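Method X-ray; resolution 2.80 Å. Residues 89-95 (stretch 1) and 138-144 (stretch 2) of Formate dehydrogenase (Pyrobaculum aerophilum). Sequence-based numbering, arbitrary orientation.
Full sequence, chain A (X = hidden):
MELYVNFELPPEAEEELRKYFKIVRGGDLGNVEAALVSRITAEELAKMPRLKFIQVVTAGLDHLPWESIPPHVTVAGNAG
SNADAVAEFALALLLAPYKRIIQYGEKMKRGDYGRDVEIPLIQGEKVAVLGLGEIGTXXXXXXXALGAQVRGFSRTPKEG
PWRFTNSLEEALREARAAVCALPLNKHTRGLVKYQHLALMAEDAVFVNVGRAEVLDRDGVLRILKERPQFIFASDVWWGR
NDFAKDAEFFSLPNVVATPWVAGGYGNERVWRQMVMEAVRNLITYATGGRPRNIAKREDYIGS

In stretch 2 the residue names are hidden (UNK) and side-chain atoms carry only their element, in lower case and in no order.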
ATOM      1  N   PHE A  89       3.524   1.025  -7.210  1.00 35.81           N
ATOM      2  CA  PHE A  89       3.296  -0.372  -7.507  1.00 35.81           C
ATOM      3  C   PHE A  89       4.042  -1.272  -6.519  1.00 35.81           C
ATOM      4  O   PHE A  89       3.520  -2.302  -6.089  1.00 35.81           O
ATOM      5  CB  PHE A  89       3.724  -0.693  -8.943  1.00 35.30           C
ATOM      6  CG  PHE A  89       3.065  -1.914  -9.503  1.00 35.30           C
ATOM      7  CD1 PHE A  89       1.767  -1.858  -9.979  1.00 35.30           C
ATOM      8  CD2 PHE A  89       3.724  -3.135  -9.509  1.00 35.30           C
ATOM      9  CE1 PHE A  89       1.120  -3.015 -10.458  1.00 35.30           C
ATOM     10  CE2 PHE A  89       3.100  -4.297  -9.980  1.00 35.30           C
ATOM     11  CZ  PHE A  89       1.792  -4.236 -10.456  1.00 35.30           C
ATOM     12  N   ALA A  90       5.262  -0.888  -6.157  1.00 39.66           N
ATOM     13  CA  ALA A  90       6.049  -1.681  -5.224  1.00 39.66           C
ATOM     14  C   ALA A  90       5.393  -1.697  -3.849  1.00 39.66           C
ATOM     15  O   ALA A  90       5.395  -2.718  -3.163  1.00 39.66           O
ATOM     16  CB  ALA A  90       7.454  -1.117  -5.124  1.00 40.77           C
ATOM     17  N   LEU A  91       4.830  -0.567  -3.443  1.00 32.90           N
ATOM     18  CA  LEU A  91       4.189  -0.511  -2.152  1.00 32.90           C
ATOM     19  C   LEU A  91       3.007  -1.450  -2.140  1.00 32.90           C
ATOM     20  O   LEU A  91       2.793  -2.186  -1.166  1.00 32.90           O
ATOM     21  CB  LEU A  91       3.737   0.904  -1.846  1.00 59.37           C
ATOM     22  CG  LEU A  91       4.935   1.802  -1.561  1.00 59.37           C
ATOM     23  CD1 LEU A  91       4.510   3.249  -1.642  1.00 59.37           C
ATOM     24  CD2 LEU A  91       5.506   1.474  -0.200  1.00 59.37           C
ATOM     25  N   ALA A  92       2.235  -1.432  -3.222  1.00 37.11           N
ATOM     26  CA  ALA A  92       1.072  -2.302  -3.346  1.00 37.11           C
ATOM     27  C   ALA A  92       1.565  -3.731  -3.298  1.00 37.11           C
ATOM     28  O   ALA A  92       1.034  -4.565  -2.570  1.00 37.11           O
ATOM     29  CB  ALA A  92       0.367  -2.041  -4.662  1.00 31.41           C
ATOM     30  N   LEU A  93       2.596  -4.007  -4.079  1.00 31.98           N
ATOM     31  CA  LEU A  93       3.168  -5.343  -4.109  1.00 31.98           C
ATOM     32  C   LEU A  93       3.603  -5.788  -2.732  1.00 31.98           C
ATOM     33  O   LEU A  93       3.601  -6.974  -2.428  1.00 31.98           O
ATOM     34  CB  LEU A  93       4.375  -5.415  -5.041  1.00 28.89           C
ATOM     35  CG  LEU A  93       4.099  -6.023  -6.416  1.00 28.89           C
ATOM     36  CD1 LEU A  93       5.419  -6.214  -7.157  1.00 28.89           C
ATOM     37  CD2 LEU A  93       3.371  -7.363  -6.252  1.00 28.89           C
ATOM     38  N   LEU A  94       3.980  -4.837  -1.896  1.00 38.91           N
ATOM     39  CA  LEU A  94       4.423  -5.156  -0.556  1.00 38.91           C
ATOM     40  C   LEU A  94       3.261  -5.330   0.419  1.00 38.91           C
ATOM     41  O   LEU A  94       3.119  -6.374   1.060  1.00 38.91           O
ATOM     42  CB  LEU A  94       5.353  -4.055  -0.061  1.00 48.97           C
ATOM     43  CG  LEU A  94       5.680  -4.052   1.431  1.00 48.97           C
ATOM     44  CD1 LEU A  94       6.395  -5.343   1.802  1.00 48.97           C
ATOM     45  CD2 LEU A  94       6.538  -2.826   1.756  1.00 48.97           C
ATOM     46  N   LEU A  95       2.428  -4.307   0.522  1.00 39.70           N
ATOM     47  CA  LEU A  95       1.315  -4.338   1.450  1.00 39.70           C
ATOM     48  C   LEU A  95       0.264  -5.428   1.208  1.00 39.70           C
ATOM     49  O   LEU A  95      -0.325  -5.926   2.159  1.00 39.70           O
ATOM     50  CB  LEU A  95       0.624  -2.967   1.473  1.00 39.81           C
ATOM     51  CG  LEU A  95       1.480  -1.718   1.718  1.00 39.81           C
ATOM     52  CD1 LEU A  95       0.586  -0.503   1.836  1.00 39.81           C
ATOM     53  CD2 LEU A  95       2.275  -1.897   2.979  1.00 39.81           C
ATOM     54  N   UNK A 138      11.846   6.772  -3.356  1.00 44.87           N
ATOM     55  CA  UNK A 138      10.443   7.084  -3.113  1.00 44.87           C
ATOM     56  C   UNK A 138       9.861   6.038  -2.202  1.00 44.87           C
ATOM     57  O   UNK A 138       9.099   6.350  -1.280  1.00 44.87           O
ATOM     58  n   UNK A 138      11.139  10.603  -8.977  1.00 48.85           N
ATOM     59  c   UNK A 138      10.224  10.137  -8.138  1.00 48.85           C
ATOM     60  n   UNK A 138      10.369   8.933  -7.599  1.00 48.85           N
ATOM     61  n   UNK A 138       9.174  10.885  -7.823  1.00 48.85           N
ATOM     62  c   UNK A 138      10.047   8.356  -5.260  1.00 48.85           C
ATOM     63  c   UNK A 138       9.672   7.143  -4.431  1.00 48.85           C
ATOM     64  c   UNK A 138       9.445   8.332  -6.639  1.00 48.85           C
ATOM     65  N   UNK A 139      10.239   4.792  -2.453  1.00 43.71           N
ATOM     66  CA  UNK A 139       9.753   3.689  -1.640  1.00 43.71           C
ATOM     67  C   UNK A 139      10.263   3.908  -0.224  1.00 43.71           C
ATOM     68  O   UNK A 139       9.480   3.976   0.729  1.00 43.71           O
ATOM     69  c   UNK A 139       9.694   2.115  -3.619  1.00 34.85           C
ATOM     70  c   UNK A 139       9.789   1.171  -1.322  1.00 34.85           C
ATOM     71  c   UNK A 139      10.248   2.318  -2.209  1.00 34.85           C
ATOM     72  N   UNK A 140      11.578   4.043  -0.103  1.00 45.80           N
ATOM     73  CA  UNK A 140      12.203   4.267   1.191  1.00 45.80           C
ATOM     74  C   UNK A 140      11.553   5.383   1.984  1.00 45.80           C
ATOM     75  O   UNK A 140      11.261   5.217   3.169  1.00 45.80           O
ATOM     76  N   UNK A 141      11.307   6.517   1.339  1.00 55.80           N
ATOM     77  CA  UNK A 141      10.676   7.620   2.037  1.00 55.80           C
ATOM     78  C   UNK A 141       9.288   7.268   2.587  1.00 55.80           C
ATOM     79  O   UNK A 141       8.957   7.622   3.722  1.00 55.80           O
ATOM     80  n   UNK A 141      13.635  12.436  -0.783  1.00100.15           N
ATOM     81  c   UNK A 141      12.044   9.349   0.835  1.00100.15           C
ATOM     82  c   UNK A 141      12.076  10.674   0.100  1.00100.15           C
ATOM     83  c   UNK A 141      10.638   8.846   1.130  1.00100.15           C
ATOM     84  c   UNK A 141      13.514  11.159  -0.035  1.00100.15           C
ATOM     85  N   UNK A 142       8.490   6.546   1.808  1.00 49.81           N
ATOM     86  CA  UNK A 142       7.152   6.155   2.248  1.00 49.81           C
ATOM     87  C   UNK A 142       7.190   5.147   3.394  1.00 49.81           C
ATOM     88  O   UNK A 142       6.453   5.269   4.377  1.00 49.81           O
ATOM     89  c   UNK A 142       6.373   5.551   1.092  1.00 64.21           C
ATOM     90  c   UNK A 142       6.353   6.554  -0.054  1.00 64.21           C
ATOM     91  c   UNK A 142       4.970   5.209   1.536  1.00 64.21           C
ATOM     92  c   UNK A 142       5.839   5.994  -1.347  1.00 64.21           C
ATOM     93  N   UNK A 143       8.041   4.139   3.260  1.00 62.21           N
ATOM     94  CA  UNK A 143       8.151   3.142   4.311  1.00 62.21           C
ATOM     95  C   UNK A 143       8.476   3.869   5.605  1.00 62.21           C
ATOM     96  O   UNK A 143       7.772   3.727   6.606  1.00 62.21           O
ATOM     97  c   UNK A 143       9.253   2.135   3.987  1.00 46.01           C
ATOM     98  c   UNK A 143      10.080   0.200   2.704  1.00 46.01           C
ATOM     99  c   UNK A 143       7.628   0.511   2.992  1.00 46.01           C
ATOM    100  c   UNK A 143       8.971   1.214   2.804  1.00 46.01           C
ATOM    101  N   UNK A 144       9.548   4.656   5.565  1.00 66.82           N
ATOM    102  CA  UNK A 144       9.989   5.430   6.715  1.00 66.82           C
ATOM    103  C   UNK A 144       8.828   6.233   7.273  1.00 66.82           C
ATOM    104  O   UNK A 144       8.561   6.202   8.467  1.00 66.82           O
ATOM    105  c   UNK A 144      11.115   6.364   6.313  1.00100.15           C
TER

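Position 138 carries seven side-chain atoms, four carbons and three nitrogens. Three carbons run in a row to a nitrogen, and that nitrogen leads to a carbon bearing two more nitrogens. This is a guanidinium group, so the residue is arginine, R138. Its CA-to-CB bond points sideways, and its end leads away from stretch 1, which it does not touch. All three side-chain nitrogens are hydrogen-bonded elsewhere in the structure.

Position 139 has three side-chain carbons. The first carries the other two, so the chain forks at CB. One arm lies near the CB of A90 and the other near the CD2 of L91. A three-carbon fork with no oxygen is valine, V139. Its CG2 is 4.2 Å from A90 CB, and its CG1 is 4.4 Å from L91 CD2.

Position 140 has backbone atoms alone. No side chain is modelled, and the residue is glycine, G140. A CB here would point away from stretch 1.

Position 141 has four carbons in a row ending in a nitrogen. This is lysine, K141. It is exposed, poorly ordered and out of reach of stretch 1.

Position 142 has four carbons, forked at the first, with one arm two carbons long. The end of that longer arm meets L91. Branching at CB with unequal arms identifies isoleucine, I142. Its CD1 lies 3.1 Å from L91 CD1, a very short distance for two methyl groups at 2.80 Å resolution.

Position 143 also has four carbons, but the fork is at the second. One terminal carbon approaches both L91 and L94. This is leucine, L143. Its CA-to-CB bond points sideways, yet its end comes nearer to stretch 1. Its CD2 is 3.7 Å from L94 CD2 and 4.0 Å from L91 CD2.

Position 144 has one side-chain carbon and nothing beyond it. This is alanine, A144. It is out of reach of stretch 1.

The contact joins two helices whose axes cross at -49° and approach to 10.4 Å. It is apolar throughout, and no hydrogen bond crosses it. L91 is the center: it touches V139, I142 and L143 and has the largest covered area of any residue here. Its CA is 7.0 Å from the CA of V139. A90 and L94 add contacts to V139 and L143, respectively. Within the second helix, L143 N bonds to V139 O at 2.9 Å. All contacts between the helices within 4.5 Å are between side chains.

Stretch 2 (138-144) RVGKILA
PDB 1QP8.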